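Local coordinates for HP0958 (Helicobacter pylori, PDB 3NA7), which probably acts in flagellar biogenesis, as a chaperone for flagellar export and in post-transcriptional gene regulation, and is built of a coiled-coil hairpin and a zinc ribbon, at residues Q67-T72 with N107-E112; G220-C225 with G229-A234. One frame throughout, in Å; residues are numbered along the deposited sequence.

Contact 1: Q67-T72 with N107-E112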
loop_
_atom_site.group_PDB
_atom_site.type_symbol
_atom_site.label_atom_id
_atom_site.label_comp_id
_atom_site.label_asym_id
_atom_site.label_seq_id
_atom_site.Cartn_x
_atom_site.Cartn_y
_atom_site.Cartn_z
ATOM N N GLN A 67 21.322 -37.424 -6.192
ATOM C CA GLN A 67 20.937 -38.816 -6.012
ATOM C C GLN A 67 21.024 -39.539 -7.360
ATOM O O GLN A 67 21.635 -40.608 -7.448
ATOM C CB GLN A 67 19.530 -38.905 -5.404
ATOM C CG GLN A 67 18.990 -40.309 -5.250
ATOM C CD GLN A 67 19.874 -41.192 -4.388
ATOM O OE1 GLN A 67 20.295 -40.798 -3.299
ATOM N NE2 GLN A 67 20.157 -42.395 -4.873
ATOM N N THR A 68 20.472 -38.934 -8.414
ATOM C CA THR A 68 20.507 -39.547 -9.752
ATOM C C THR A 68 21.938 -39.639 -10.288
ATOM O O THR A 68 22.308 -40.625 -10.927
ATOM C CB THR A 68 19.599 -38.815 -10.755
ATOM O OG1 THR A 68 20.181 -37.555 -11.075
ATOM C CG2 THR A 68 18.205 -38.584 -10.170
ATOM N N LEU A 69 22.749 -38.628 -9.999
ATOM C CA LEU A 69 24.172 -38.673 -10.309
ATOM C C LEU A 69 24.896 -39.821 -9.575
ATOM O O LEU A 69 25.758 -40.491 -10.158
ATOM C CB LEU A 69 24.813 -37.338 -9.956
ATOM C CG LEU A 69 26.321 -37.154 -10.094
ATOM C CD1 LEU A 69 26.787 -37.342 -11.540
ATOM C CD2 LEU A 69 26.661 -35.777 -9.609
ATOM N N GLN A 70 24.537 -40.045 -8.310
ATOM C CA GLN A 70 25.018 -41.200 -7.551
ATOM C C GLN A 70 24.596 -42.522 -8.204
ATOM O O GLN A 70 25.399 -43.439 -8.318
ATOM C CB GLN A 70 24.547 -41.132 -6.080
ATOM C CG GLN A 70 25.101 -42.276 -5.176
ATOM C CD GLN A 70 24.570 -42.255 -3.730
ATOM O OE1 GLN A 70 23.835 -41.348 -3.326
ATOM N NE2 GLN A 70 24.952 -43.266 -2.951
ATOM N N ASP A 71 23.334 -42.605 -8.625
ATOM C CA ASP A 71 22.796 -43.762 -9.347
ATOM C C ASP A 71 23.551 -43.981 -10.657
ATOM O O ASP A 71 23.953 -45.096 -10.984
ATOM C CB ASP A 71 21.306 -43.557 -9.644
ATOM C CG ASP A 71 20.434 -43.630 -8.398
ATOM O OD1 ASP A 71 20.875 -44.178 -7.358
ATOM O OD2 ASP A 71 19.287 -43.137 -8.451
ATOM N N THR A 72 23.754 -42.900 -11.400
ATOM C CA THR A 72 24.427 -42.961 -12.693
ATOM C C THR A 72 25.859 -43.467 -12.563
ATOM O O THR A 72 26.278 -44.325 -13.331
ATOM C CB THR A 72 24.332 -41.593 -13.408
ATOM O OG1 THR A 72 22.954 -41.298 -13.575
ATOM C CG2 THR A 72 24.971 -41.615 -14.779
ATOM N N ASN A 107 27.433 -36.325 -17.074
ATOM C CA ASN A 107 27.800 -34.941 -17.448
ATOM C C ASN A 107 26.643 -33.950 -17.407
ATOM O O ASN A 107 26.843 -32.796 -17.014
ATOM C CB ASN A 107 28.457 -34.845 -18.826
ATOM C CG ASN A 107 29.713 -35.689 -18.948
ATOM O OD1 ASN A 107 30.312 -36.083 -17.953
ATOM N ND2 ASN A 107 30.122 -35.964 -20.193
ATOM N N GLN A 108 25.452 -34.386 -17.826
ATOM C CA GLN A 108 24.224 -33.573 -17.713
ATOM C C GLN A 108 23.884 -33.233 -16.258
ATOM O O GLN A 108 23.590 -32.079 -15.954
ATOM C CB GLN A 108 23.026 -34.274 -18.356
ATOM C CG GLN A 108 23.045 -34.275 -19.873
ATOM C CD GLN A 108 22.295 -35.459 -20.484
ATOM O OE1 GLN A 108 21.558 -36.174 -19.798
ATOM N NE2 GLN A 108 22.496 -35.673 -21.776
ATOM N N ALA A 109 23.921 -34.230 -15.372
ATOM C CA ALA A 109 23.620 -34.007 -13.956
ATOM C C ALA A 109 24.607 -33.047 -13.310
ATOM O O ALA A 109 24.201 -32.188 -12.528
ATOM C CB ALA A 109 23.569 -35.313 -13.188
ATOM N N ASN A 110 25.895 -33.185 -13.635
ATOM C CA ASN A 110 26.906 -32.281 -13.112
ATOM C C ASN A 110 26.692 -30.860 -13.570
ATOM O O ASN A 110 26.768 -29.950 -12.743
ATOM C CB ASN A 110 28.331 -32.750 -13.418
ATOM C CG ASN A 110 28.811 -33.772 -12.422
ATOM O OD1 ASN A 110 28.732 -33.548 -11.218
ATOM N ND2 ASN A 110 29.295 -34.910 -12.908
ATOM N N ARG A 111 26.420 -30.664 -14.861
ATOM C CA ARG A 111 26.055 -29.338 -15.377
ATOM C C ARG A 111 24.792 -28.747 -14.720
ATOM O O ARG A 111 24.770 -27.558 -14.405
ATOM C CB ARG A 111 25.894 -29.306 -16.905
ATOM C CG ARG A 111 27.071 -29.855 -17.710
ATOM C CD ARG A 111 27.001 -29.498 -19.222
ATOM N NE ARG A 111 26.001 -30.262 -19.976
ATOM C CZ ARG A 111 26.228 -31.427 -20.595
ATOM N NH1 ARG A 111 25.244 -32.033 -21.257
ATOM N NH2 ARG A 111 27.430 -31.997 -20.564
ATOM N N GLU A 112 23.743 -29.550 -14.564
ATOM C CA GLU A 112 22.502 -29.081 -13.963
ATOM C C GLU A 112 22.724 -28.658 -12.499
ATOM O O GLU A 112 22.276 -27.605 -12.089
ATOM C CB GLU A 112 21.373 -30.142 -14.092
ATOM C CG GLU A 112 20.063 -29.838 -13.309
ATOM C CD GLU A 112 19.272 -28.672 -13.882
ATOM O OE1 GLU A 112 18.267 -28.232 -13.271
ATOM O OE2 GLU A 112 19.644 -28.182 -14.957
#
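Leu-69 of segment 67-72 points across to Ala-109 of segment 107-112, and their CB atoms meet at 4.0 Å. The two CA atoms lie 5.9 Å apart, a close approach for two helices that the small methyl of Ala-109 permits. With CG of Leu-69 anti to its backbone N (chi1 176°), the isobutyl group leans past that methyl toward Asn-110, and each terminal methyl finds a different partner. CD1 sits 4.1 Å from CB of Ala-109 and 3.8 Å from ND2 of Asn-110, while CD2 comes within 3.4 Å of OD1 of Asn-110. The Asn-110 side chain starts out beside the interface, its end comes back toward Leu-69, and the two side chains cross at about a right angle; oxygen and nitrogen each rest against a methyl by van der Waals contact, and no hydrogen bond joins the segments. Ser-106 and Ile-113 of helix 91-171 also touch Leu-69, extending its seat along the partner helix. Farther along, Thr-72 turns its hydroxyl back on its own helix, where OG1 bonds to O of Thr-68 at 2.8 Å, from the opposite face of that carbonyl to Thr-72 N. With little surface buried and one leucine set against an alanine, this is a sparse stretch of the antiparallel coiled-coil hairpin formed by helices 24-85 and 91-171.

Contact 2: G220-C225 with G229-A234. With ZN (zinc ion), chain B.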
loop_
_atom_site.group_PDB
_atom_site.type_symbol
_atom_site.label_atom_id
_atom_site.label_comp_id
_atom_site.label_asym_id
_atom_site.label_seq_id
_atom_site.Cartn_x
_atom_site.Cartn_y
_atom_site.Cartn_z
ATOM N N GLY A 220 -35.101 35.313 3.493
ATOM C CA GLY A 220 -34.084 35.413 4.536
ATOM C C GLY A 220 -33.953 34.146 5.348
ATOM O O GLY A 220 -33.763 34.194 6.561
ATOM N N ASP A 221 -34.047 33.009 4.672
ATOM C CA ASP A 221 -34.024 31.726 5.350
ATOM C C ASP A 221 -32.726 30.943 5.090
ATOM O O ASP A 221 -31.664 31.513 4.802
ATOM C CB ASP A 221 -35.253 30.888 4.953
ATOM C CG ASP A 221 -36.539 31.691 4.963
ATOM O OD1 ASP A 221 -37.063 31.990 6.059
ATOM O OD2 ASP A 221 -37.029 32.017 3.862
ATOM N N MET A 222 -32.834 29.628 5.226
ATOM C CA MET A 222 -31.755 28.704 4.966
ATOM C C MET A 222 -32.430 27.523 4.308
ATOM O O MET A 222 -33.347 26.916 4.872
ATOM C CB MET A 222 -31.084 28.320 6.272
ATOM C CG MET A 222 -30.558 26.916 6.326
ATOM S SD MET A 222 -29.861 26.643 7.946
ATOM C CE MET A 222 -28.206 27.222 7.640
ATOM N N ILE A 223 -32.004 27.230 3.092
ATOM C CA ILE A 223 -32.717 26.273 2.263
ATOM C C ILE A 223 -31.813 25.069 2.036
ATOM O O ILE A 223 -30.580 25.203 2.058
ATOM C CB ILE A 223 -33.155 26.915 0.903
ATOM C CG1 ILE A 223 -33.865 28.260 1.116
ATOM C CG2 ILE A 223 -34.078 25.983 0.116
ATOM C CD1 ILE A 223 -32.942 29.438 1.415
ATOM N N THR A 224 -32.432 23.901 1.850
ATOM C CA THR A 224 -31.716 22.702 1.454
ATOM C C THR A 224 -32.012 22.379 0.011
ATOM O O THR A 224 -33.106 22.654 -0.488
ATOM C CB THR A 224 -32.081 21.459 2.291
ATOM O OG1 THR A 224 -33.454 21.099 2.071
ATOM C CG2 THR A 224 -31.823 21.702 3.766
ATOM N N CYS A 225 -31.034 21.775 -0.653
ATOM C CA CYS A 225 -31.216 21.323 -2.011
ATOM C C CYS A 225 -32.265 20.223 -2.051
ATOM O O CYS A 225 -32.238 19.311 -1.236
ATOM C CB CYS A 225 -29.899 20.812 -2.599
ATOM S SG CYS A 225 -30.163 19.896 -4.123
ATOM N N GLY A 229 -30.184 17.216 -0.356
ATOM C CA GLY A 229 -30.451 17.483 1.061
ATOM C C GLY A 229 -29.484 18.462 1.700
ATOM O O GLY A 229 -29.679 18.876 2.836
ATOM N N ARG A 230 -28.436 18.835 0.966
ATOM C CA ARG A 230 -27.445 19.783 1.463
ATOM C C ARG A 230 -28.047 21.166 1.780
ATOM O O ARG A 230 -29.082 21.545 1.225
ATOM C CB ARG A 230 -26.319 19.917 0.428
ATOM C CG ARG A 230 -25.481 18.652 0.269
ATOM C CD ARG A 230 -24.429 18.817 -0.812
ATOM N NE ARG A 230 -23.445 17.743 -0.770
ATOM C CZ ARG A 230 -23.506 16.646 -1.519
ATOM N NH1 ARG A 230 -24.496 16.476 -2.391
ATOM N NH2 ARG A 230 -22.566 15.724 -1.420
ATOM N N ILE A 231 -27.386 21.906 2.671
ATOM C CA ILE A 231 -27.699 23.303 2.907
ATOM C C ILE A 231 -27.097 24.175 1.788
ATOM O O ILE A 231 -25.933 24.000 1.415
ATOM C CB ILE A 231 -27.161 23.777 4.267
ATOM C CG1 ILE A 231 -27.831 23.015 5.409
ATOM C CG2 ILE A 231 -27.373 25.290 4.441
ATOM C CD1 ILE A 231 -27.035 23.067 6.702
ATOM N N LEU A 232 -27.909 25.100 1.272
ATOM C CA LEU A 232 -27.544 26.007 0.169
ATOM C C LEU A 232 -27.580 27.480 0.563
ATOM O O LEU A 232 -28.483 27.919 1.277
ATOM C CB LEU A 232 -28.513 25.828 -0.998
ATOM C CG LEU A 232 -28.234 24.797 -2.085
ATOM C CD1 LEU A 232 -29.418 24.770 -3.035
ATOM C CD2 LEU A 232 -26.955 25.131 -2.815
ATOM N N TYR A 233 -26.607 28.248 0.093
ATOM C CA TYR A 233 -26.670 29.698 0.242
ATOM C C TYR A 233 -26.021 30.456 -0.909
ATOM O O TYR A 233 -25.068 29.975 -1.516
ATOM C CB TYR A 233 -26.084 30.151 1.584
ATOM C CG TYR A 233 -24.578 30.118 1.695
ATOM C CD1 TYR A 233 -23.828 31.298 1.686
ATOM C CD2 TYR A 233 -23.900 28.911 1.841
ATOM C CE1 TYR A 233 -22.431 31.266 1.809
ATOM C CE2 TYR A 233 -22.515 28.868 1.962
ATOM C CZ TYR A 233 -21.785 30.039 1.943
ATOM O OH TYR A 233 -20.411 29.964 2.065
ATOM N N ALA A 234 -26.565 31.631 -1.206
ATOM C CA ALA A 234 -25.946 32.553 -2.152
ATOM C C ALA A 234 -24.852 33.328 -1.438
ATOM O O ALA A 234 -25.108 33.948 -0.406
ATOM C CB ALA A 234 -26.973 33.504 -2.698
HETATM ZN ZN ZN B . -27.784 19.184 -4.295
#
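Ile-223 and Leu-232 are joined by a backbone bond, Leu-232 N to Ile-223 O at 2.8 Å, which is nearly straight (169° at the hydrogen). The same carbonyl also receives a CA-H...O contact from Ile-231, whose CA lies 3.6 Å from Ile-223 O. Next to them Thr-224 faces Ile-231 as an antiparallel non-hydrogen-bonded pair, with their CA atoms 4.3 Å apart. Toward the turn, Cys-225 N donates to the carbonyl of Arg-230, whose position is less certain, and a weak bond runs from Gly-229 N to Cys-225 O at 3.1 Å. Gly-229 has a positive phi, where a CB would press on the preceding carbonyl.

This short hairpin, whose turn carries the Cys-225/Cys-228 zinc knuckle, belongs to the C4-type zinc ribbon. Cys-225 holds SG anti to its backbone N (chi1 167°) and binds zinc through that sulfur at 2.5 Å; Cys-201, Cys-204 and Cys-228 complete the four-sulfur site. Strand 193-195 runs parallel to 231-233 on its other edge, bonding to Ile-231 and Tyr-233 through the backbone.

Apolar contacts separate by face. On that of Thr-224 and Ile-231, the Met-222 chain bends at its last torsion (chi3 -88°) and brings CE to 3.8 Å from CG2 of Ile-231; Leu-7 and Leu-10 of helix 4-22 also touch this methionine. Elsewhere CD1 of Leu-232 reaches CB of Cys-225 at 4.0 Å, setting a hydrocarbon branch beside the zinc ligand, and Val-194 also touches this leucine.

Arg-230 leaves the backbone pointing away from segment 220-225; its NE hydrogen-bonds to Thr-191 OG1, and its chain rests on Trp-187 of helix 175-188.

How the contacts relate
From the N terminus the chain passes helix 4-22 and then runs out along helix 24-85, turns, and comes back along helix 91-171. Contact 1 closes that long hairpin, with 34 mostly helical residues between its segments. After the return and helix 175-188 the chain forms the zinc-ribbon sheet, where contact 2 closes a tight turn, with three residues between its segments. The two are in series, neither nested nor crossed, and lie on opposite sides of the chain's centre, their own centres about 84 Å apart. Contact 1 ties the two long helices together; contact 2 joins strands 223-224 and 231-233, where Met-222 and Tyr-233 meet the N-terminal helix.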